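Local coordinates for protein acyl-coenzyme A oxidase acox-1.1 (Caenorhabditis elegans, PDB 5K3I) that catalyses the first step of peroxisomal beta-oxidation, desaturating the fatty acid-derived side chains of acyl-CoA substrates with FAD and oxygen and releasing hydrogen peroxide, at residues M113-V118 with P190-K195; I146-Q151 with K195-A200; I54-D59 with S75-T80. The protein carries 1 engineered substitution. All coordinates share one frame; numbering follows the deposited sequence.

Contact 1 of 3, residues M113-V118 with P190-K195. With FAD (flavin-adenine dinucleotide), chain I.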
loop_
_atom_site.group_PDB
_atom_site.type_symbol
_atom_site.label_atom_id
_atom_site.label_comp_id
_atom_site.label_asym_id
_atom_site.label_seq_id
_atom_site.Cartn_x
_atom_site.Cartn_y
_atom_site.Cartn_z
ATOM N N MET A 113 8.086 -16.862 18.671
ATOM C CA MET A 113 6.898 -17.351 19.358
ATOM C C MET A 113 5.671 -16.469 19.136
ATOM O O MET A 113 4.805 -16.371 20.011
ATOM C CB MET A 113 7.188 -17.507 20.848
ATOM C CG MET A 113 8.349 -18.447 21.118
ATOM S SD MET A 113 8.612 -18.794 22.864
ATOM C CE MET A 113 7.166 -19.775 23.234
ATOM N N ALA A 114 5.579 -15.821 17.972
ATOM C CA ALA A 114 4.431 -14.956 17.713
ATOM C C ALA A 114 3.135 -15.766 17.652
ATOM O O ALA A 114 2.139 -15.424 18.304
ATOM C CB ALA A 114 4.633 -14.173 16.417
ATOM N N LEU A 115 3.129 -16.849 16.878
ATOM C CA LEU A 115 1.938 -17.675 16.747
ATOM C C LEU A 115 1.747 -18.634 17.909
ATOM O O LEU A 115 0.674 -19.237 18.029
ATOM C CB LEU A 115 1.973 -18.443 15.436
ATOM C CG LEU A 115 1.189 -17.583 14.445
ATOM C CD1 LEU A 115 2.126 -16.718 13.614
ATOM C CD2 LEU A 115 0.290 -18.452 13.606
ATOM N N HIS A 116 2.779 -18.825 18.731
ATOM C CA HIS A 116 2.615 -19.547 19.989
ATOM C C HIS A 116 1.479 -18.937 20.808
ATOM O O HIS A 116 0.612 -19.648 21.330
ATOM C CB HIS A 116 3.943 -19.516 20.749
ATOM C CG HIS A 116 3.986 -20.384 21.972
ATOM N ND1 HIS A 116 4.298 -21.726 21.923
ATOM C CD2 HIS A 116 3.817 -20.088 23.283
ATOM C CE1 HIS A 116 4.293 -22.226 23.146
ATOM N NE2 HIS A 116 4.006 -21.252 23.991
ATOM N N GLY A 117 1.473 -17.612 20.925
ATOM C CA GLY A 117 0.428 -16.884 21.615
ATOM C C GLY A 117 -0.841 -16.624 20.828
ATOM O O GLY A 117 -1.948 -16.748 21.359
ATOM N N VAL A 118 -0.694 -16.218 19.567
ATOM C CA VAL A 118 -1.850 -15.780 18.794
ATOM C C VAL A 118 -2.796 -16.944 18.493
ATOM O O VAL A 118 -4.024 -16.776 18.514
ATOM C CB VAL A 118 -1.380 -15.067 17.512
ATOM C CG1 VAL A 118 -2.539 -14.836 16.556
ATOM C CG2 VAL A 118 -0.723 -13.739 17.864
ATOM N N PRO A 190 1.613 -21.311 7.914
ATOM C CA PRO A 190 1.619 -21.240 9.380
ATOM C C PRO A 190 2.883 -20.560 9.886
ATOM O O PRO A 190 4.004 -20.956 9.557
ATOM C CB PRO A 190 1.544 -22.713 9.794
ATOM C CG PRO A 190 0.764 -23.312 8.725
ATOM C CD PRO A 190 1.243 -22.674 7.481
ATOM N N GLY A 191 2.690 -19.524 10.694
ATOM C CA GLY A 191 3.820 -18.751 11.164
ATOM C C GLY A 191 4.637 -19.537 12.172
ATOM O O GLY A 191 4.107 -20.332 12.947
ATOM N N ASN A 192 5.952 -19.340 12.125
ATOM C CA ASN A 192 6.918 -19.965 13.019
ATOM C C ASN A 192 6.987 -21.471 12.812
ATOM O O ASN A 192 7.486 -22.191 13.681
ATOM C CB ASN A 192 6.621 -19.641 14.485
ATOM C CG ASN A 192 6.681 -18.154 14.773
ATOM O OD1 ASN A 192 5.751 -17.574 15.337
ATOM N ND2 ASN A 192 7.792 -17.526 14.392
ATOM N N LEU A 193 6.489 -21.966 11.674
ATOM C CA LEU A 193 6.472 -23.390 11.379
ATOM C C LEU A 193 7.769 -23.841 10.730
ATOM O O LEU A 193 8.170 -24.998 10.893
ATOM C CB LEU A 193 5.291 -23.727 10.461
ATOM C CG LEU A 193 5.132 -25.183 10.002
ATOM C CD1 LEU A 193 5.062 -26.105 11.196
ATOM C CD2 LEU A 193 3.918 -25.365 9.101
ATOM N N GLY A 194 8.441 -22.949 10.004
ATOM C CA GLY A 194 9.566 -23.375 9.199
ATOM C C GLY A 194 10.773 -23.788 10.019
ATOM O O GLY A 194 11.421 -24.795 9.719
ATOM N N LYS A 195 11.100 -23.015 11.057
ATOM C CA LYS A 195 12.352 -23.234 11.773
ATOM C C LYS A 195 12.202 -23.279 13.291
ATOM O O LYS A 195 13.002 -23.932 13.967
ATOM C CB LYS A 195 13.357 -22.149 11.394
ATOM C CG LYS A 195 13.712 -22.126 9.927
ATOM C CD LYS A 195 14.464 -23.390 9.542
ATOM C CE LYS A 195 14.335 -23.687 8.058
ATOM N NZ LYS A 195 15.258 -24.774 7.618
HETATM P PA FAD I . -7.176 -17.719 -2.214
HETATM O O1A FAD I . -8.567 -18.158 -1.840
HETATM O O2A FAD I . -6.430 -18.879 -2.835
HETATM O O5B FAD I . -7.306 -16.470 -3.266
HETATM C C5B FAD I . -8.172 -15.462 -2.805
HETATM C C4B FAD I . -8.696 -14.774 -4.088
HETATM O O4B FAD I . -9.578 -15.535 -4.663
HETATM C C3B FAD I . -9.388 -13.518 -3.550
HETATM O O3B FAD I . -9.190 -12.482 -4.411
HETATM C C2B FAD I . -10.873 -13.895 -3.430
HETATM O O2B FAD I . -11.653 -12.786 -4.073
HETATM C C1B FAD I . -11.020 -14.957 -4.170
HETATM N N9A FAD I . -11.783 -16.047 -3.603
HETATM C C8A FAD I . -11.342 -17.184 -3.034
HETATM N N7A FAD I . -12.402 -17.897 -2.670
HETATM C C5A FAD I . -13.520 -17.200 -3.030
HETATM C C6A FAD I . -14.876 -17.431 -2.911
HETATM N N6A FAD I . -15.740 -18.453 -2.381
HETATM N N1A FAD I . -15.753 -16.533 -3.374
HETATM C C2A FAD I . -15.322 -15.388 -3.963
HETATM N N3A FAD I . -14.003 -15.161 -4.076
HETATM C C4A FAD I . -13.117 -16.063 -3.614
HETATM N N1 FAD I . -2.454 -19.773 7.473
HETATM C C2 FAD I . -2.414 -20.701 8.612
HETATM O O2 FAD I . -3.015 -21.743 8.547
HETATM N N3 FAD I . -1.623 -20.296 9.798
HETATM C C4 FAD I . -0.923 -19.020 9.808
HETATM O O4 FAD I . -0.295 -18.692 10.729
HETATM C C4X FAD I . -0.974 -18.090 8.630
HETATM N N5 FAD I . -0.281 -16.821 8.618
HETATM C C5X FAD I . -0.374 -15.936 7.436
HETATM C C6 FAD I . 0.311 -14.711 7.456
HETATM C C7 FAD I . 0.223 -13.876 6.327
HETATM C C7M FAD I . 1.069 -12.630 6.664
HETATM C C8 FAD I . -0.528 -14.251 5.196
HETATM C C8M FAD I . -0.607 -13.334 3.984
HETATM C C9 FAD I . -1.208 -15.487 5.187
HETATM C C9A FAD I . -1.121 -16.320 6.323
HETATM N N10 FAD I . -1.838 -17.639 6.339
HETATM C C10 FAD I . -1.744 -18.495 7.498
HETATM C "C1'" FAD I . -2.633 -18.068 5.203
HETATM C "C2'" FAD I . -4.013 -17.372 5.217
HETATM O "O2'" FAD I . -4.856 -17.946 6.171
HETATM C "C3'" FAD I . -4.580 -17.564 3.820
HETATM O "O3'" FAD I . -3.617 -17.063 2.954
HETATM C "C4'" FAD I . -5.869 -16.760 3.750
HETATM O "O4'" FAD I . -6.878 -17.492 4.367
HETATM C "C5'" FAD I . -6.275 -16.518 2.297
HETATM O "O5'" FAD I . -6.754 -17.724 1.739
HETATM P P FAD I . -5.980 -18.178 0.354
HETATM O O1P FAD I . -4.474 -18.067 0.551
HETATM O O2P FAD I . -6.307 -19.583 -0.045
HETATM O O3P FAD I . -6.385 -17.153 -0.878
#
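Asn192 meets the first turn of helix 114-127, and its neighbour Gly191 holds the flavin. Both sit at the corner of a type II beta turn, Pro190 to Leu193, with Asn192 in the left-handed third position. The tight part is small and buried. Asn192 OD1 accepts from Leu115 N at 3.1 Å, nearly straight at 178°. The N-H points almost along the amide carbonyl. The amide stands at the helix start because CG lies anti to the carbonyl carbon (chi1 -61°). Its other end, ND2, is bonded to Asn111 O and Asp249 OD1.

Leu115 fills the space beside this bond. Its CD1 packs on Gly191 CA at 3.6 Å, and its branched end also faces the flavin and Thr148. Gly191 carries no side chain at this point; a CB would run into CD1. The looser side lies further along the helix, where Gly117 and Val118 are exposed and make no contact with 190-195. The FAD is shared between the subunits, and Arg320 and Gln340 of the second subunit also bond it. From this loop, Gly191 N donates to the flavin carbonyl oxygen FAD O4 at 3.1 Å.

Contact 2 of 3, residues I146-Q151 with K195-A200. With FAD (flavin-adenine dinucleotide), chain I.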
loop_
_atom_site.group_PDB
_atom_site.type_symbol
_atom_site.label_atom_id
_atom_site.label_comp_id
_atom_site.label_asym_id
_atom_site.label_seq_id
_atom_site.Cartn_x
_atom_site.Cartn_y
_atom_site.Cartn_z
ATOM N N ILE A 146 7.675 -24.831 21.641
ATOM C CA ILE A 146 7.270 -23.751 20.753
ATOM C C ILE A 146 6.300 -24.329 19.730
ATOM O O ILE A 146 6.579 -25.374 19.129
ATOM C CB ILE A 146 8.490 -23.107 20.072
ATOM C CG1 ILE A 146 9.423 -22.514 21.131
ATOM C CG2 ILE A 146 8.058 -22.021 19.086
ATOM C CD1 ILE A 146 10.721 -21.971 20.571
ATOM N N GLY A 147 5.172 -23.640 19.529
ATOM C CA GLY A 147 4.050 -24.201 18.808
ATOM C C GLY A 147 3.481 -23.224 17.797
ATOM O O GLY A 147 3.766 -22.029 17.822
ATOM N N THR A 148 2.676 -23.762 16.887
ATOM C CA THR A 148 1.950 -22.942 15.934
ATOM C C THR A 148 0.696 -23.687 15.501
ATOM O O THR A 148 0.436 -24.817 15.930
ATOM C CB THR A 148 2.818 -22.592 14.722
ATOM O OG1 THR A 148 2.091 -21.701 13.866
ATOM C CG2 THR A 148 3.169 -23.858 13.948
ATOM N N TYR A 149 -0.083 -23.033 14.641
ATOM C CA TYR A 149 -1.380 -23.522 14.182
ATOM C C TYR A 149 -1.267 -23.695 12.673
ATOM O O TYR A 149 -1.095 -22.710 11.946
ATOM C CB TYR A 149 -2.497 -22.546 14.553
ATOM C CG TYR A 149 -3.870 -23.031 14.168
ATOM C CD1 TYR A 149 -4.543 -23.947 14.960
ATOM C CD2 TYR A 149 -4.478 -22.597 13.000
ATOM C CE1 TYR A 149 -5.794 -24.399 14.618
ATOM C CE2 TYR A 149 -5.726 -23.043 12.642
ATOM C CZ TYR A 149 -6.380 -23.941 13.446
ATOM O OH TYR A 149 -7.627 -24.393 13.082
ATOM N N ALA A 150 -1.348 -24.939 12.205
ATOM C CA ALA A 150 -1.106 -25.278 10.803
ATOM C C ALA A 150 -2.413 -25.671 10.114
ATOM O O ALA A 150 -2.813 -26.834 10.126
ATOM C CB ALA A 150 -0.075 -26.403 10.697
ATOM N N GLN A 151 -3.068 -24.690 9.494
ATOM C CA GLN A 151 -4.300 -24.902 8.740
ATOM C C GLN A 151 -4.084 -24.830 7.233
ATOM O O GLN A 151 -4.342 -25.801 6.514
ATOM C CB GLN A 151 -5.331 -23.859 9.179
ATOM C CG GLN A 151 -6.687 -23.991 8.538
ATOM C CD GLN A 151 -7.723 -23.143 9.249
ATOM O OE1 GLN A 151 -8.180 -23.479 10.341
ATOM N NE2 GLN A 151 -8.082 -22.014 8.642
ATOM N N LYS A 195 11.100 -23.015 11.057
ATOM C CA LYS A 195 12.352 -23.234 11.773
ATOM C C LYS A 195 12.202 -23.279 13.291
ATOM O O LYS A 195 13.002 -23.932 13.967
ATOM C CB LYS A 195 13.357 -22.149 11.394
ATOM C CG LYS A 195 13.712 -22.126 9.927
ATOM C CD LYS A 195 14.464 -23.390 9.542
ATOM C CE LYS A 195 14.335 -23.687 8.058
ATOM N NZ LYS A 195 15.258 -24.774 7.618
ATOM N N SER A 196 11.193 -22.612 13.847
ATOM C CA SER A 196 11.161 -22.372 15.287
ATOM C C SER A 196 10.335 -23.391 16.071
ATOM O O SER A 196 10.776 -23.870 17.122
ATOM C CB SER A 196 10.634 -20.958 15.561
ATOM O OG SER A 196 11.473 -19.982 14.972
ATOM N N SER A 197 9.125 -23.693 15.609
ATOM C CA SER A 197 8.238 -24.606 16.317
ATOM C C SER A 197 8.741 -26.044 16.287
ATOM O O SER A 197 9.259 -26.518 15.273
ATOM C CB SER A 197 6.844 -24.547 15.707
ATOM O OG SER A 197 6.268 -23.264 15.885
ATOM N N ASN A 198 8.590 -26.739 17.422
ATOM C CA ASN A 198 8.768 -28.188 17.481
ATOM C C ASN A 198 7.465 -28.954 17.668
ATOM O O ASN A 198 7.479 -30.189 17.594
ATOM C CB ASN A 198 9.783 -28.581 18.572
ATOM C CG ASN A 198 9.605 -27.813 19.859
ATOM O OD1 ASN A 198 8.521 -27.297 20.161
ATOM N ND2 ASN A 198 10.672 -27.735 20.639
ATOM N N TYR A 199 6.355 -28.262 17.915
ATOM C CA TYR A 199 5.020 -28.850 17.880
ATOM C C TYR A 199 4.094 -27.974 17.047
ATOM O O TYR A 199 4.347 -26.782 16.842
ATOM C CB TYR A 199 4.420 -29.015 19.286
ATOM C CG TYR A 199 5.008 -30.144 20.098
ATOM C CD1 TYR A 199 6.277 -30.035 20.666
ATOM C CD2 TYR A 199 4.281 -31.306 20.330
ATOM C CE1 TYR A 199 6.812 -31.064 21.424
ATOM C CE2 TYR A 199 4.804 -32.337 21.085
ATOM C CZ TYR A 199 6.069 -32.213 21.629
ATOM O OH TYR A 199 6.595 -33.241 22.381
ATOM N N ALA A 200 3.013 -28.574 16.553
ATOM C CA ALA A 200 1.976 -27.784 15.907
ATOM C C ALA A 200 0.617 -28.451 16.068
ATOM O O ALA A 200 0.508 -29.682 16.095
ATOM C CB ALA A 200 2.276 -27.576 14.421
HETATM P PA FAD I . -7.176 -17.719 -2.214
HETATM O O1A FAD I . -8.567 -18.158 -1.840
HETATM O O2A FAD I . -6.430 -18.879 -2.835
HETATM O O5B FAD I . -7.306 -16.470 -3.266
HETATM C C5B FAD I . -8.172 -15.462 -2.805
HETATM C C4B FAD I . -8.696 -14.774 -4.088
HETATM O O4B FAD I . -9.578 -15.535 -4.663
HETATM C C3B FAD I . -9.388 -13.518 -3.550
HETATM O O3B FAD I . -9.190 -12.482 -4.411
HETATM C C2B FAD I . -10.873 -13.895 -3.430
HETATM O O2B FAD I . -11.653 -12.786 -4.073
HETATM C C1B FAD I . -11.020 -14.957 -4.170
HETATM N N9A FAD I . -11.783 -16.047 -3.603
HETATM C C8A FAD I . -11.342 -17.184 -3.034
HETATM N N7A FAD I . -12.402 -17.897 -2.670
HETATM C C5A FAD I . -13.520 -17.200 -3.030
HETATM C C6A FAD I . -14.876 -17.431 -2.911
HETATM N N6A FAD I . -15.740 -18.453 -2.381
HETATM N N1A FAD I . -15.753 -16.533 -3.374
HETATM C C2A FAD I . -15.322 -15.388 -3.963
HETATM N N3A FAD I . -14.003 -15.161 -4.076
HETATM C C4A FAD I . -13.117 -16.063 -3.614
HETATM N N1 FAD I . -2.454 -19.773 7.473
HETATM C C2 FAD I . -2.414 -20.701 8.612
HETATM O O2 FAD I . -3.015 -21.743 8.547
HETATM N N3 FAD I . -1.623 -20.296 9.798
HETATM C C4 FAD I . -0.923 -19.020 9.808
HETATM O O4 FAD I . -0.295 -18.692 10.729
HETATM C C4X FAD I . -0.974 -18.090 8.630
HETATM N N5 FAD I . -0.281 -16.821 8.618
HETATM C C5X FAD I . -0.374 -15.936 7.436
HETATM C C6 FAD I . 0.311 -14.711 7.456
HETATM C C7 FAD I . 0.223 -13.876 6.327
HETATM C C7M FAD I . 1.069 -12.630 6.664
HETATM C C8 FAD I . -0.528 -14.251 5.196
HETATM C C8M FAD I . -0.607 -13.334 3.984
HETATM C C9 FAD I . -1.208 -15.487 5.187
HETATM C C9A FAD I . -1.121 -16.320 6.323
HETATM N N10 FAD I . -1.838 -17.639 6.339
HETATM C C10 FAD I . -1.744 -18.495 7.498
HETATM C "C1'" FAD I . -2.633 -18.068 5.203
HETATM C "C2'" FAD I . -4.013 -17.372 5.217
HETATM O "O2'" FAD I . -4.856 -17.946 6.171
HETATM C "C3'" FAD I . -4.580 -17.564 3.820
HETATM O "O3'" FAD I . -3.617 -17.063 2.954
HETATM C "C4'" FAD I . -5.869 -16.760 3.750
HETATM O "O4'" FAD I . -6.878 -17.492 4.367
HETATM C "C5'" FAD I . -6.275 -16.518 2.297
HETATM O "O5'" FAD I . -6.754 -17.724 1.739
HETATM P P FAD I . -5.980 -18.178 0.354
HETATM O O1P FAD I . -4.474 -18.067 0.551
HETATM O O2P FAD I . -6.307 -19.583 -0.045
HETATM O O3P FAD I . -6.385 -17.153 -0.878
#
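Ile146 and Asn198 are joined twice, once through the side chain and once through the backbone. Asn198 OD1 accepts from Ile146 N at 3.0 Å, at an N-H...O angle of 163°. The donor is tilted from the amide plane. Asn198 places CG between its own backbone N and carbonyl carbon (chi1 43°), which folds the amide back onto Ile146. With an alanine in place of Asn198, Ile146 N would probably lose its amide acceptor. In return Ile146 O takes two N-H groups, Tyr199 N at 3.1 Å and Asn198 N at 3.0 Å.

Apolar packing flanks this join. Ile146 lays CG2 against Ser197 CA at 3.8 Å. Thr148 turns OG1 anti to its N (chi1 -176°), where it bonds Gly191 O. This sends CG2 towards Ala200 CB, 3.9 Å away. Ser197 OG is bonded to Asn192 O.

Further along, 146-151 reaches the cofactor. Tyr149 O accepts from FAD N3 at 3.3 Å, and Gln151 N donates to FAD O2. Tyr149 OH donates to Gln151 OE1, which lies in the plane of the ring.

Strand 147-150 runs parallel to strand 199-208 in the mixed sheet of the middle beta domain of the acyl-CoA oxidase fold. Helix 114-127 packs against strand 147-150, with Leu115 on Thr148 and Met119 on Tyr149.

Contact 3 of 3, residues I54-D59 with S75-T80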
loop_
_atom_site.group_PDB
_atom_site.type_symbol
_atom_site.label_atom_id
_atom_site.label_comp_id
_atom_site.label_asym_id
_atom_site.label_seq_id
_atom_site.Cartn_x
_atom_site.Cartn_y
_atom_site.Cartn_z
ATOM N N ILE A 54 16.502 -1.751 31.815
ATOM C CA ILE A 54 17.022 -3.039 31.365
ATOM C C ILE A 54 17.461 -2.906 29.912
ATOM O O ILE A 54 16.685 -3.232 29.004
ATOM C CB ILE A 54 15.974 -4.151 31.516
ATOM C CG1 ILE A 54 15.320 -4.104 32.902
ATOM C CG2 ILE A 54 16.599 -5.502 31.249
ATOM C CD1 ILE A 54 14.175 -5.086 33.064
ATOM N N PRO A 55 18.679 -2.424 29.643
ATOM C CA PRO A 55 19.105 -2.236 28.246
ATOM C C PRO A 55 19.283 -3.531 27.471
ATOM O O PRO A 55 19.302 -3.482 26.233
ATOM C CB PRO A 55 20.441 -1.490 28.376
ATOM C CG PRO A 55 20.871 -1.674 29.807
ATOM C CD PRO A 55 19.606 -1.797 30.596
ATOM N N GLU A 56 19.467 -4.673 28.144
ATOM C CA GLU A 56 19.506 -5.954 27.439
ATOM C C GLU A 56 18.296 -6.168 26.535
ATOM O O GLU A 56 18.412 -6.844 25.506
ATOM C CB GLU A 56 19.629 -7.116 28.427
ATOM C CG GLU A 56 20.945 -7.831 28.276
ATOM C CD GLU A 56 20.996 -9.191 28.944
ATOM O OE1 GLU A 56 20.315 -9.376 29.980
ATOM O OE2 GLU A 56 21.727 -10.071 28.420
ATOM N N LEU A 57 17.134 -5.619 26.901
ATOM C CA LEU A 57 15.908 -5.771 26.129
ATOM C C LEU A 57 15.687 -4.664 25.092
ATOM O O LEU A 57 14.554 -4.486 24.629
ATOM C CB LEU A 57 14.715 -5.847 27.077
ATOM C CG LEU A 57 14.749 -7.053 28.013
ATOM C CD1 LEU A 57 13.773 -6.859 29.153
ATOM C CD2 LEU A 57 14.409 -8.306 27.222
ATOM N N HIS A 58 16.719 -3.907 24.735
ATOM C CA HIS A 58 16.579 -2.841 23.754
ATOM C C HIS A 58 17.079 -3.328 22.398
ATOM O O HIS A 58 17.849 -4.287 22.306
ATOM C CB HIS A 58 17.359 -1.593 24.181
ATOM C CG HIS A 58 16.852 -0.957 25.436
ATOM N ND1 HIS A 58 17.342 0.243 25.904
ATOM C CD2 HIS A 58 15.907 -1.352 26.321
ATOM C CE1 HIS A 58 16.712 0.565 27.020
ATOM N NE2 HIS A 58 15.840 -0.387 27.297
ATOM N N ASP A 59 16.588 -2.687 21.336
ATOM C CA ASP A 59 17.084 -2.991 20.001
ATOM C C ASP A 59 18.591 -2.811 20.028
ATOM O O ASP A 59 19.074 -1.697 20.241
ATOM C CB ASP A 59 16.448 -2.083 18.951
ATOM C CG ASP A 59 14.955 -2.301 18.811
ATOM O OD1 ASP A 59 14.476 -3.418 19.094
ATOM O OD2 ASP A 59 14.255 -1.349 18.410
ATOM N N SER A 75 15.869 -11.131 17.556
ATOM C CA SER A 75 14.566 -11.403 18.150
ATOM C C SER A 75 14.650 -12.514 19.186
ATOM O O SER A 75 14.070 -12.405 20.272
ATOM C CB SER A 75 13.567 -11.770 17.054
ATOM O OG SER A 75 12.297 -12.062 17.612
ATOM N N ALA A 76 15.360 -13.593 18.865
ATOM C CA ALA A 76 15.511 -14.685 19.819
ATOM C C ALA A 76 16.366 -14.271 21.011
ATOM O O ALA A 76 16.120 -14.714 22.138
ATOM C CB ALA A 76 16.098 -15.911 19.127
ATOM N N ARG A 77 17.389 -13.442 20.776
ATOM C CA ARG A 77 18.151 -12.871 21.883
ATOM C C ARG A 77 17.229 -12.188 22.879
ATOM O O ARG A 77 17.268 -12.471 24.083
ATOM C CB ARG A 77 19.190 -11.875 21.369
ATOM C CG ARG A 77 20.115 -11.371 22.472
ATOM C CD ARG A 77 21.037 -10.251 21.991
ATOM N NE ARG A 77 20.332 -8.992 21.743
ATOM C CZ ARG A 77 19.841 -8.205 22.695
ATOM N NH1 ARG A 77 19.965 -8.545 23.971
ATOM N NH2 ARG A 77 19.221 -7.076 22.379
ATOM N N LYS A 78 16.402 -11.263 22.392
ATOM C CA LYS A 78 15.499 -10.545 23.282
ATOM C C LYS A 78 14.463 -11.480 23.894
ATOM O O LYS A 78 14.098 -11.330 25.065
ATOM C CB LYS A 78 14.835 -9.394 22.526
ATOM C CG LYS A 78 15.840 -8.326 22.129
ATOM C CD LYS A 78 15.177 -7.086 21.569
ATOM C CE LYS A 78 14.527 -7.350 20.218
ATOM N NZ LYS A 78 14.009 -6.078 19.643
ATOM N N LEU A 79 13.981 -12.452 23.116
ATOM C CA LEU A 79 12.967 -13.382 23.613
ATOM C C LEU A 79 13.466 -14.206 24.804
ATOM O O LEU A 79 12.744 -14.367 25.794
ATOM C CB LEU A 79 12.493 -14.289 22.478
ATOM C CG LEU A 79 11.345 -15.254 22.779
ATOM C CD1 LEU A 79 10.056 -14.510 23.113
ATOM C CD2 LEU A 79 11.127 -16.175 21.585
ATOM N N THR A 80 14.690 -14.752 24.732
ATOM C CA THR A 80 15.196 -15.545 25.855
ATOM C C THR A 80 15.295 -14.696 27.112
ATOM O O THR A 80 14.835 -15.094 28.191
ATOM C CB THR A 80 16.561 -16.142 25.525
ATOM O OG1 THR A 80 17.446 -15.103 25.074
ATOM C CG2 THR A 80 16.451 -17.207 24.450
#
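This is a polar, partly buried contact between a loop and a helix in the N-terminal helical part of the protein. The loop 54-59 follows helix 38-51, and two neighbouring residues of helix 68-89, Arg77 and Lys78, reach across to it. Arg77 meets the loop with the edge of its guanidinium. NH1 donates to Glu56 O at 2.8 Å, in the carbonyl plane and close to the guanidinium plane. NH2 adds a weak bond to the same oxygen and lies 3.1 Å from His58 O. A bend at chi3 (71°) turns the group back to the loop. NH2 also forms a salt bridge with Glu74, within its own helix.

The receiving carbonyl belongs to a short 3-10 turn at 55-56, closed by Leu57 N bonding Ile54 O. Leu57, the following residue, brings CD2 to 3.7 Å from Lys78 O and also packs on Val81.

Lys78 takes the other end of the loop. Its chain bends at chi3 (-68°), and NZ makes a salt bridge with Asp59 OD1 at 2.8 Å, nearly along the C-O axis. NZ is also bonded to Val105 O. The second carboxylate oxygen, Asp59 OD2, forms a salt bridge with Arg626 NE.

How the contacts relate
Contacts 1 and 2 are buried neighbours, with centres about 6 Å apart, and they share Lys195. Their segments alternate along the chain. Two side-chain hydroxyls of contact 2 bond backbone carbonyls of contact 1. Together they bring three backbone groups to one edge of the flavin. Both depend on uncharged partners, mainly main-chain groups and one asparagine amide each. Contact 3 lies away from the annotated sites, is only partly buried and relies on charged side chains. It still touches contact 1, where Leu79 CD2 packs on Met113 CG, but not contact 2. All three reach the second subunit.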